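Local coordinates for protein serpin (Taeniopygia guttata, PDB 5HGC) that binds a cortisol-type steroid in a pocket of its serpin fold and probably inhibits serine endopeptidases, at residues R226-N230 with M357-R362; A19-F23 with T367-G371; S221-V225 with F236-A241. Residues are numbered along the deposited sequence.

Contact 1: residues R226-N230 with M357-R362; sequences RLHYN and MLIFDR. With HCY ((11alpha,14beta)-11,17,21-trihydroxypregn-4-ene-3,20-dione), chain B.
The guanidinium of R362 lies flat on the imidazole of H228, centres 3.7 Å apart and planes only 6° from parallel. R362 gets there by pointing its CA-CB bond toward 226-230 and extending through an m, t, m chain (chi4 173°). NH1 sits 3.1 Å from ND1 of H228, over the ring and too poorly angled for a hydrogen bond; ND1 pairs with T234 instead, while R362 NE bonds S232 O and NH2 bonds A233 O. Both backbones are extended, 226-228 and 357-361 being strand, yet they are not sheet neighbours: the closest CA pair, Y229 and I359, is 9.5 Å apart. In serpin sheet B, strand 233-240 runs between them, antiparallel to each, so it is mainly side chains that bridge the gap. Y229, chi1 m, reaches back over that strand, its CE2 4.0 Å from I359 CG2 and its OH 3.6 Å from M357 CE. The same strands line the steroid pocket. R226 (chi1 t), salt-bridged through NE to D213, donates from NH1 to O4 of HCY at 2.8 Å and from NH2 to O5 of HCY at 2.9 Å, and F360 CB packs 3.5 Å from C15 of HCY.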
loop_
_atom_site.group_PDB
_atom_site.type_symbol
_atom_site.label_atom_id
_atom_site.label_comp_id
_atom_site.label_asym_id
_atom_site.label_seq_id
_atom_site.Cartn_x
_atom_site.Cartn_y
_atom_site.Cartn_z
ATOM N N ARG A 226 -12.878 -1.046 -13.052
ATOM C CA ARG A 226 -12.195 -2.079 -12.309
ATOM C C ARG A 226 -11.666 -3.197 -13.220
ATOM O O ARG A 226 -12.419 -3.782 -13.989
ATOM C CB ARG A 226 -13.116 -2.640 -11.234
ATOM C CG ARG A 226 -12.460 -3.724 -10.411
ATOM C CD ARG A 226 -12.804 -5.078 -11.000
ATOM N NE ARG A 226 -14.084 -5.512 -10.447
ATOM C CZ ARG A 226 -14.269 -5.839 -9.176
ATOM N NH1 ARG A 226 -13.235 -5.820 -8.309
ATOM N NH2 ARG A 226 -15.472 -6.167 -8.763
ATOM N N LEU A 227 -10.377 -3.500 -13.092
ATOM C CA LEU A 227 -9.668 -4.455 -13.939
ATOM C C LEU A 227 -9.113 -5.516 -13.039
ATOM O O LEU A 227 -8.512 -5.173 -12.017
ATOM C CB LEU A 227 -8.505 -3.772 -14.689
ATOM C CG LEU A 227 -8.862 -2.723 -15.754
ATOM C CD1 LEU A 227 -7.654 -2.353 -16.613
ATOM C CD2 LEU A 227 -9.999 -3.283 -16.609
ATOM N N HIS A 228 -9.324 -6.788 -13.373
ATOM C CA HIS A 228 -8.736 -7.850 -12.567
ATOM C C HIS A 228 -7.329 -8.121 -12.997
ATOM O O HIS A 228 -6.978 -8.073 -14.196
ATOM C CB HIS A 228 -9.523 -9.151 -12.649
ATOM C CG HIS A 228 -10.865 -9.065 -12.009
ATOM N ND1 HIS A 228 -11.048 -8.569 -10.731
ATOM C CD2 HIS A 228 -12.086 -9.411 -12.460
ATOM C CE1 HIS A 228 -12.334 -8.605 -10.429
ATOM N NE2 HIS A 228 -12.980 -9.118 -11.458
ATOM N N TYR A 229 -6.525 -8.429 -11.993
ATOM C CA TYR A 229 -5.283 -9.164 -12.223
ATOM C C TYR A 229 -5.534 -10.690 -12.272
ATOM O O TYR A 229 -6.513 -11.219 -11.667
ATOM C CB TYR A 229 -4.300 -8.823 -11.130
ATOM C CG TYR A 229 -3.701 -7.420 -11.196
ATOM C CD1 TYR A 229 -2.859 -7.038 -12.255
ATOM C CD2 TYR A 229 -3.969 -6.475 -10.182
ATOM C CE1 TYR A 229 -2.283 -5.767 -12.288
ATOM C CE2 TYR A 229 -3.427 -5.198 -10.211
ATOM C CZ TYR A 229 -2.561 -4.864 -11.241
ATOM O OH TYR A 229 -1.994 -3.616 -11.253
ATOM N N ASN A 230 -4.656 -11.395 -12.981
ATOM C CA ASN A 230 -4.533 -12.854 -12.804
ATOM C C ASN A 230 -4.248 -13.110 -11.359
ATOM O O ASN A 230 -3.451 -12.385 -10.744
ATOM C CB ASN A 230 -3.390 -13.421 -13.637
ATOM C CG ASN A 230 -3.759 -13.528 -15.088
ATOM O OD1 ASN A 230 -2.909 -13.325 -15.970
ATOM N ND2 ASN A 230 -5.052 -13.825 -15.369
ATOM N N MET A 357 -5.464 5.016 -8.290
ATOM C CA MET A 357 -5.386 3.578 -8.524
ATOM C C MET A 357 -5.376 2.816 -7.162
ATOM O O MET A 357 -4.475 3.035 -6.298
ATOM C CB MET A 357 -4.203 3.241 -9.385
ATOM C CG MET A 357 -4.140 1.756 -9.627
ATOM S SD MET A 357 -2.901 1.492 -10.896
ATOM C CE MET A 357 -3.126 -0.210 -11.439
ATOM N N LEU A 358 -6.393 1.973 -6.939
ATOM C CA LEU A 358 -6.511 1.279 -5.656
ATOM C C LEU A 358 -6.440 -0.221 -5.929
ATOM O O LEU A 358 -7.237 -0.760 -6.719
ATOM C CB LEU A 358 -7.789 1.642 -4.907
ATOM C CG LEU A 358 -8.218 3.113 -4.981
ATOM C CD1 LEU A 358 -9.595 3.267 -4.369
ATOM C CD2 LEU A 358 -7.214 4.027 -4.293
ATOM N N ILE A 359 -5.461 -0.893 -5.319
ATOM C CA ILE A 359 -5.249 -2.299 -5.630
ATOM C C ILE A 359 -5.604 -3.079 -4.418
ATOM O O ILE A 359 -5.111 -2.774 -3.344
ATOM C CB ILE A 359 -3.829 -2.561 -6.078
ATOM C CG1 ILE A 359 -3.527 -1.670 -7.309
ATOM C CG2 ILE A 359 -3.642 -4.034 -6.346
ATOM C CD1 ILE A 359 -2.067 -1.579 -7.759
ATOM N N PHE A 360 -6.483 -4.057 -4.590
ATOM C CA PHE A 360 -6.951 -4.908 -3.485
ATOM C C PHE A 360 -6.683 -6.403 -3.753
ATOM O O PHE A 360 -6.536 -6.851 -4.948
ATOM C CB PHE A 360 -8.453 -4.771 -3.239
ATOM C CG PHE A 360 -8.936 -3.353 -3.052
ATOM C CD1 PHE A 360 -9.336 -2.573 -4.170
ATOM C CD2 PHE A 360 -9.014 -2.790 -1.766
ATOM C CE1 PHE A 360 -9.789 -1.272 -4.012
ATOM C CE2 PHE A 360 -9.472 -1.490 -1.618
ATOM C CZ PHE A 360 -9.866 -0.732 -2.740
ATOM N N ASP A 361 -6.651 -7.178 -2.657
ATOM C CA ASP A 361 -6.766 -8.631 -2.787
ATOM C C ASP A 361 -8.216 -9.122 -2.545
ATOM O O ASP A 361 -8.755 -8.863 -1.464
ATOM C CB ASP A 361 -5.761 -9.341 -1.873
ATOM C CG ASP A 361 -5.876 -10.868 -1.938
ATOM O OD1 ASP A 361 -6.220 -11.411 -3.034
ATOM O OD2 ASP A 361 -5.639 -11.521 -0.872
ATOM N N ARG A 362 -8.805 -9.828 -3.530
ATOM C CA ARG A 362 -10.159 -10.406 -3.417
ATOM C C ARG A 362 -10.283 -11.597 -2.459
ATOM O O ARG A 362 -11.355 -11.775 -1.889
ATOM C CB ARG A 362 -10.781 -10.774 -4.766
ATOM C CG ARG A 362 -11.091 -9.621 -5.698
ATOM C CD ARG A 362 -11.367 -10.190 -7.086
ATOM N NE ARG A 362 -10.108 -10.418 -7.801
ATOM C CZ ARG A 362 -9.996 -11.023 -8.986
ATOM N NH1 ARG A 362 -11.106 -11.498 -9.576
ATOM N NH2 ARG A 362 -8.775 -11.171 -9.568
HETATM C C1 HCY B . -16.201 -3.812 2.073
HETATM C C2 HCY B . -16.476 -3.226 3.455
HETATM C C3 HCY B . -15.261 -3.294 4.351
HETATM C C4 HCY B . -13.918 -3.570 3.787
HETATM C C5 HCY B . -13.710 -3.425 2.473
HETATM C C6 HCY B . -12.295 -3.242 1.969
HETATM C C7 HCY B . -12.033 -4.178 0.768
HETATM C C8 HCY B . -13.149 -4.259 -0.279
HETATM C C9 HCY B . -14.506 -4.514 0.413
HETATM C C10 HCY B . -14.852 -3.436 1.464
HETATM C C12 HCY B . -15.301 -5.913 -1.683
HETATM C C11 HCY B . -15.669 -4.918 -0.561
HETATM C C13 HCY B . -13.941 -5.554 -2.354
HETATM C C14 HCY B . -12.892 -5.388 -1.253
HETATM C C15 HCY B . -11.564 -5.532 -1.956
HETATM C C16 HCY B . -11.804 -6.531 -3.080
HETATM C C17 HCY B . -13.339 -6.712 -3.191
HETATM C C18 HCY B . -14.017 -4.295 -3.267
HETATM C C19 HCY B . -14.934 -1.993 0.919
HETATM C C20 HCY B . -13.821 -6.814 -4.626
HETATM C C21 HCY B . -15.003 -7.694 -4.979
HETATM O O1 HCY B . -15.391 -3.053 5.535
HETATM O O2 HCY B . -16.057 -3.676 -1.158
HETATM O O3 HCY B . -13.707 -7.995 -2.634
HETATM O O4 HCY B . -13.269 -6.189 -5.518
HETATM O O5 HCY B . -15.699 -6.932 -5.964
#

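Contact 2: residues A19-F23 with T367-G371; sequences AFQFF and TLFIG
I370 pushes its side chain into the face of helix 19-23, between F20 and F23 and against A19. With chi1 m and chi2 t, CD1 reaches outward to lie 3.5 Å from CE1 of F20 and 4.0 Å from CB of A19, and the other branch brings CG2 within 3.4 Å of CD1 of F23. The contact is mostly apolar packing, with no hydrogen bond across it.

Build 19-23 as regular helix, F23 N bonding A19 O at 3.2 Å, and 367-371 as strand. Their short axes pass 10.3 Å apart at -18°, with helix and strand running the same way. The nearest CA pairs are A19 with T367 (7.1 Å) and F23 with I370 (7.7 Å). F20 takes chi1 m, which swings its ring toward the strand although CA-CB starts sideways; F23 takes chi1 t. T367 points at the helix at the other end, its OG1 4.3 Å from both A19 CB and F20 CE2.

Between T367 and I370 the strand carries a classic beta bulge: L368 (phi/psi -87/-41) and F369 both face I359. T367 and I370, three residues apart, thus both look at the helix, while L368 and F369 are out of its reach.

This is a long N-terminal helix lying on one face of serpin sheet B. Strand 366-373 runs there between strands 35-37 and 355-361; Y37 and L358 flank I370, L356 touches F23, and P39 of helix 39-52 closes in beside A19, T367 and I370.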
loop_
_atom_site.group_PDB
_atom_site.type_symbol
_atom_site.label_atom_id
_atom_site.label_comp_id
_atom_site.label_asym_id
_atom_site.label_seq_id
_atom_site.Cartn_x
_atom_site.Cartn_y
_atom_site.Cartn_z
ATOM N N ALA A 19 -6.442 2.372 6.205
ATOM C CA ALA A 19 -5.935 2.638 4.875
ATOM C C ALA A 19 -6.422 3.989 4.413
ATOM O O ALA A 19 -5.614 4.802 3.914
ATOM C CB ALA A 19 -6.387 1.562 3.873
ATOM N N PHE A 20 -7.726 4.238 4.570
ATOM C CA PHE A 20 -8.243 5.527 4.134
ATOM C C PHE A 20 -8.033 6.756 5.059
ATOM O O PHE A 20 -7.830 7.871 4.533
ATOM C CB PHE A 20 -9.649 5.385 3.522
ATOM C CG PHE A 20 -9.655 4.457 2.337
ATOM C CD1 PHE A 20 -9.068 4.850 1.131
ATOM C CD2 PHE A 20 -10.140 3.158 2.459
ATOM C CE1 PHE A 20 -9.002 3.965 0.054
ATOM C CE2 PHE A 20 -10.071 2.272 1.385
ATOM C CZ PHE A 20 -9.508 2.668 0.181
ATOM N N GLN A 21 -7.999 6.589 6.395
ATOM C CA GLN A 21 -7.560 7.757 7.210
ATOM C C GLN A 21 -6.162 8.173 6.848
ATOM O O GLN A 21 -5.857 9.369 6.774
ATOM C CB GLN A 21 -7.573 7.527 8.706
ATOM C CG GLN A 21 -8.904 7.105 9.245
ATOM C CD GLN A 21 -8.765 6.477 10.603
ATOM O OE1 GLN A 21 -7.916 6.921 11.419
ATOM N NE2 GLN A 21 -9.595 5.430 10.867
ATOM N N PHE A 22 -5.306 7.180 6.631
ATOM C CA PHE A 22 -3.940 7.474 6.311
ATOM C C PHE A 22 -3.924 8.319 5.055
ATOM O O PHE A 22 -3.236 9.374 5.044
ATOM C CB PHE A 22 -3.112 6.198 6.142
ATOM C CG PHE A 22 -1.643 6.456 5.991
ATOM C CD1 PHE A 22 -1.097 6.772 4.758
ATOM C CD2 PHE A 22 -0.782 6.354 7.100
ATOM C CE1 PHE A 22 0.274 7.020 4.631
ATOM C CE2 PHE A 22 0.587 6.575 6.973
ATOM C CZ PHE A 22 1.121 6.934 5.744
ATOM N N PHE A 23 -4.660 7.843 4.022
ATOM C CA PHE A 23 -4.827 8.543 2.741
ATOM C C PHE A 23 -5.309 9.998 2.889
ATOM O O PHE A 23 -4.689 10.899 2.286
ATOM C CB PHE A 23 -5.811 7.805 1.818
ATOM C CG PHE A 23 -5.887 8.386 0.432
ATOM C CD1 PHE A 23 -4.758 8.425 -0.397
ATOM C CD2 PHE A 23 -7.059 8.943 -0.040
ATOM C CE1 PHE A 23 -4.800 8.944 -1.696
ATOM C CE2 PHE A 23 -7.102 9.484 -1.342
ATOM C CZ PHE A 23 -5.975 9.474 -2.173
ATOM N N THR A 367 -6.682 -3.853 1.196
ATOM C CA THR A 367 -6.080 -2.865 0.334
ATOM C C THR A 367 -4.573 -3.040 0.298
ATOM O O THR A 367 -3.887 -2.878 1.323
ATOM C CB THR A 367 -6.441 -1.452 0.795
ATOM O OG1 THR A 367 -7.833 -1.438 1.184
ATOM C CG2 THR A 367 -6.160 -0.447 -0.317
ATOM N N LEU A 368 -4.091 -3.375 -0.896
ATOM C CA LEU A 368 -2.674 -3.552 -1.135
ATOM C C LEU A 368 -1.993 -2.252 -1.503
ATOM O O LEU A 368 -0.872 -2.007 -1.052
ATOM C CB LEU A 368 -2.401 -4.598 -2.221
ATOM C CG LEU A 368 -3.217 -5.879 -2.068
ATOM C CD1 LEU A 368 -2.837 -6.845 -3.176
ATOM C CD2 LEU A 368 -3.083 -6.504 -0.667
ATOM N N PHE A 369 -2.615 -1.415 -2.337
ATOM C CA PHE A 369 -1.940 -0.160 -2.726
ATOM C C PHE A 369 -2.929 0.970 -2.886
ATOM O O PHE A 369 -4.058 0.757 -3.354
ATOM C CB PHE A 369 -1.174 -0.336 -4.038
ATOM C CG PHE A 369 -0.016 -1.286 -3.956
ATOM C CD1 PHE A 369 1.221 -0.859 -3.483
ATOM C CD2 PHE A 369 -0.144 -2.615 -4.385
ATOM C CE1 PHE A 369 2.303 -1.739 -3.420
ATOM C CE2 PHE A 369 0.949 -3.506 -4.315
ATOM C CZ PHE A 369 2.181 -3.061 -3.835
ATOM N N ILE A 370 -2.506 2.174 -2.507
ATOM C CA ILE A 370 -3.293 3.368 -2.749
ATOM C C ILE A 370 -2.410 4.366 -3.513
ATOM O O ILE A 370 -1.340 4.801 -3.025
ATOM C CB ILE A 370 -3.885 3.931 -1.447
ATOM C CG1 ILE A 370 -4.932 2.958 -0.885
ATOM C CG2 ILE A 370 -4.518 5.305 -1.686
ATOM C CD1 ILE A 370 -5.552 3.369 0.440
ATOM N N GLY A 371 -2.840 4.709 -4.732
ATOM C CA GLY A 371 -2.073 5.583 -5.593
ATOM C C GLY A 371 -2.956 6.761 -5.922
ATOM O O GLY A 371 -4.157 6.614 -6.154
#

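Contact 3: residues S221-V225 with F236-A241; sequences SCTVV and FLVLPA. With HCY ((11alpha,14beta)-11,17,21-trihydroxypregn-4-ene-3,20-dione), chain B.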
loop_
_atom_site.group_PDB
_atom_site.type_symbol
_atom_site.label_atom_id
_atom_site.label_comp_id
_atom_site.label_asym_id
_atom_site.label_seq_id
_atom_site.Cartn_x
_atom_site.Cartn_y
_atom_site.Cartn_z
ATOM N N SER A 221 -18.695 12.487 -8.775
ATOM C CA SER A 221 -18.225 12.974 -10.097
ATOM C C SER A 221 -17.002 12.202 -10.592
ATOM O O SER A 221 -16.017 12.785 -11.120
ATOM C CB SER A 221 -17.949 14.485 -10.072
ATOM O OG SER A 221 -18.849 15.137 -9.185
ATOM N N CYS A 222 -17.108 10.880 -10.455
ATOM C CA CYS A 222 -16.016 9.930 -10.677
ATOM C C CYS A 222 -16.416 8.842 -11.610
ATOM O O CYS A 222 -17.452 8.203 -11.396
ATOM C CB CYS A 222 -15.752 9.165 -9.382
ATOM S SG CYS A 222 -14.839 10.114 -8.241
ATOM N N THR A 223 -15.550 8.530 -12.551
ATOM C CA THR A 223 -15.723 7.330 -13.325
ATOM C C THR A 223 -14.884 6.279 -12.641
ATOM O O THR A 223 -13.764 6.544 -12.332
ATOM C CB THR A 223 -15.281 7.580 -14.764
ATOM O OG1 THR A 223 -16.104 8.611 -15.310
ATOM C CG2 THR A 223 -15.444 6.356 -15.604
ATOM N N VAL A 224 -15.454 5.097 -12.391
ATOM C CA VAL A 224 -14.761 3.960 -11.783
ATOM C C VAL A 224 -14.646 2.842 -12.804
ATOM O O VAL A 224 -15.665 2.411 -13.332
ATOM C CB VAL A 224 -15.504 3.438 -10.524
ATOM C CG1 VAL A 224 -14.708 2.300 -9.832
ATOM C CG2 VAL A 224 -15.790 4.596 -9.555
ATOM N N VAL A 225 -13.423 2.376 -13.076
ATOM C CA VAL A 225 -13.224 1.202 -13.885
ATOM C C VAL A 225 -12.421 0.203 -13.064
ATOM O O VAL A 225 -11.397 0.561 -12.443
ATOM C CB VAL A 225 -12.513 1.543 -15.211
ATOM C CG1 VAL A 225 -12.197 0.298 -16.001
ATOM C CG2 VAL A 225 -13.404 2.452 -16.071
ATOM N N PHE A 236 -8.991 -0.909 -8.916
ATOM C CA PHE A 236 -10.039 0.153 -9.154
ATOM C C PHE A 236 -9.364 1.415 -9.636
ATOM O O PHE A 236 -8.465 1.919 -8.961
ATOM C CB PHE A 236 -10.783 0.527 -7.875
ATOM C CG PHE A 236 -11.771 -0.520 -7.412
ATOM C CD1 PHE A 236 -11.340 -1.859 -7.101
ATOM C CD2 PHE A 236 -13.127 -0.186 -7.231
ATOM C CE1 PHE A 236 -12.248 -2.835 -6.647
ATOM C CE2 PHE A 236 -14.041 -1.161 -6.780
ATOM C CZ PHE A 236 -13.603 -2.475 -6.478
ATOM N N LEU A 237 -9.757 1.900 -10.818
ATOM C CA LEU A 237 -9.115 3.055 -11.437
ATOM C C LEU A 237 -10.177 4.124 -11.388
ATOM O O LEU A 237 -11.267 3.940 -11.954
ATOM C CB LEU A 237 -8.729 2.730 -12.861
ATOM C CG LEU A 237 -8.195 1.313 -13.063
ATOM C CD1 LEU A 237 -8.067 0.972 -14.556
ATOM C CD2 LEU A 237 -6.853 1.157 -12.340
ATOM N N VAL A 238 -9.877 5.215 -10.686
ATOM C CA VAL A 238 -10.876 6.225 -10.339
ATOM C C VAL A 238 -10.469 7.534 -10.964
ATOM O O VAL A 238 -9.421 8.096 -10.642
ATOM C CB VAL A 238 -10.996 6.413 -8.832
ATOM C CG1 VAL A 238 -12.119 7.410 -8.487
ATOM C CG2 VAL A 238 -11.222 5.078 -8.172
ATOM N N LEU A 239 -11.302 7.993 -11.882
ATOM C CA LEU A 239 -11.061 9.197 -12.696
ATOM C C LEU A 239 -12.058 10.235 -12.218
ATOM O O LEU A 239 -13.220 10.112 -12.581
ATOM C CB LEU A 239 -11.291 8.890 -14.166
ATOM C CG LEU A 239 -10.887 9.956 -15.162
ATOM C CD1 LEU A 239 -9.405 10.281 -15.025
ATOM C CD2 LEU A 239 -11.178 9.458 -16.555
ATOM N N PRO A 240 -11.632 11.188 -11.346
ATOM C CA PRO A 240 -12.550 12.272 -11.011
ATOM C C PRO A 240 -12.564 13.312 -12.146
ATOM O O PRO A 240 -11.537 13.487 -12.870
ATOM C CB PRO A 240 -11.952 12.854 -9.724
ATOM C CG PRO A 240 -10.476 12.692 -9.936
ATOM C CD PRO A 240 -10.326 11.364 -10.663
ATOM N N ALA A 241 -13.735 13.960 -12.315
ATOM C CA ALA A 241 -13.889 15.153 -13.177
ATOM C C ALA A 241 -12.898 16.272 -12.771
ATOM O O ALA A 241 -12.626 16.440 -11.555
ATOM C CB ALA A 241 -15.309 15.659 -13.047
HETATM C C1 HCY B . -16.201 -3.812 2.073
HETATM C C2 HCY B . -16.476 -3.226 3.455
HETATM C C3 HCY B . -15.261 -3.294 4.351
HETATM C C4 HCY B . -13.918 -3.570 3.787
HETATM C C5 HCY B . -13.710 -3.425 2.473
HETATM C C6 HCY B . -12.295 -3.242 1.969
HETATM C C7 HCY B . -12.033 -4.178 0.768
HETATM C C8 HCY B . -13.149 -4.259 -0.279
HETATM C C9 HCY B . -14.506 -4.514 0.413
HETATM C C10 HCY B . -14.852 -3.436 1.464
HETATM C C12 HCY B . -15.301 -5.913 -1.683
HETATM C C11 HCY B . -15.669 -4.918 -0.561
HETATM C C13 HCY B . -13.941 -5.554 -2.354
HETATM C C14 HCY B . -12.892 -5.388 -1.253
HETATM C C15 HCY B . -11.564 -5.532 -1.956
HETATM C C16 HCY B . -11.804 -6.531 -3.080
HETATM C C17 HCY B . -13.339 -6.712 -3.191
HETATM C C18 HCY B . -14.017 -4.295 -3.267
HETATM C C19 HCY B . -14.934 -1.993 0.919
HETATM C C20 HCY B . -13.821 -6.814 -4.626
HETATM C C21 HCY B . -15.003 -7.694 -4.979
HETATM O O1 HCY B . -15.391 -3.053 5.535
HETATM O O2 HCY B . -16.057 -3.676 -1.158
HETATM O O3 HCY B . -13.707 -7.995 -2.634
HETATM O O4 HCY B . -13.269 -6.189 -5.518
HETATM O O5 HCY B . -15.699 -6.932 -5.964
HETATM O O HOH W 1 -14.715 11.558 -15.293
#
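C222, V224, V238 and P240 form the apolar centre, all on one face of this two-stranded ladder. C222 SG touches V238 CG1 at 3.8 Å and P240 CB at 4.2 Å, and farther along V224 CG1 lies 3.9 Å from F236 CD2. L248 of helix 245-251 and W260 of helix 254-263 pack onto this face. T223, V225, L237 and L239 occupy the other face, where V225 CG1 and L237 CD1 come to 4.4 Å and F214 and F351 pack in from outside.

Beneath the side chains the backbones run antiparallel, 164° apart with axes 4.5 Å from each other, as the two arms of a beta hairpin in serpin sheet B. T223 with L239 and V225 with L237 are the hydrogen-bonded pairs. T223 N reaches L239 O at 2.8 Å and L239 N returns to T223 O at 2.9 Å; V225 N to L237 O is 2.9 Å, and L237 N to V225 O is 2.7 Å. The non-hydrogen-bonded pairs, C222 with P240 and V224 with V238, alternate with them, so proline's missing NH costs the ladder nothing.

The polar edge is the end at S221, whose O accepts from A241 N at 2.8 Å. S221 takes a left-handed backbone (64/46) and, with C222, faces D217 in a G1 beta bulge. Nearby a water lies 3.3 Å from T223 OG1 and donates weakly to L239 O at 3.4 Å.

At the far end F236 turns its ring edge to the steroid, CE1 3.7 Å from O4 of HCY. The chemistry implies a hairpin held by main-chain bonds, mostly apolar on both faces with T223 the polar exception, that contributes one aromatic ring, F236, to the pocket.

How the contacts relate
From the N terminus, the helix segment 19-23 comes first and waits for strand 367-371, almost at the C terminus; contact 2 therefore spans nearly the whole chain and encloses the other two. Contact 3 is local, folding 221-225 back onto 236-241 through a short hairpin. Contact 1 begins inside that hairpin, at 226-230, and ends far later at 357-362, so contacts 1 and 3 cross. In space all three reach one sheet, the helix of contact 2 packing on it: L358 O probably accepts from F236 N, and I359 O from L368 N, tying hairpin, middle strand and C-terminal strand in sequence. Contacts 1 and 3 meet at the steroid, whereas contacts 2 and 3 do not touch.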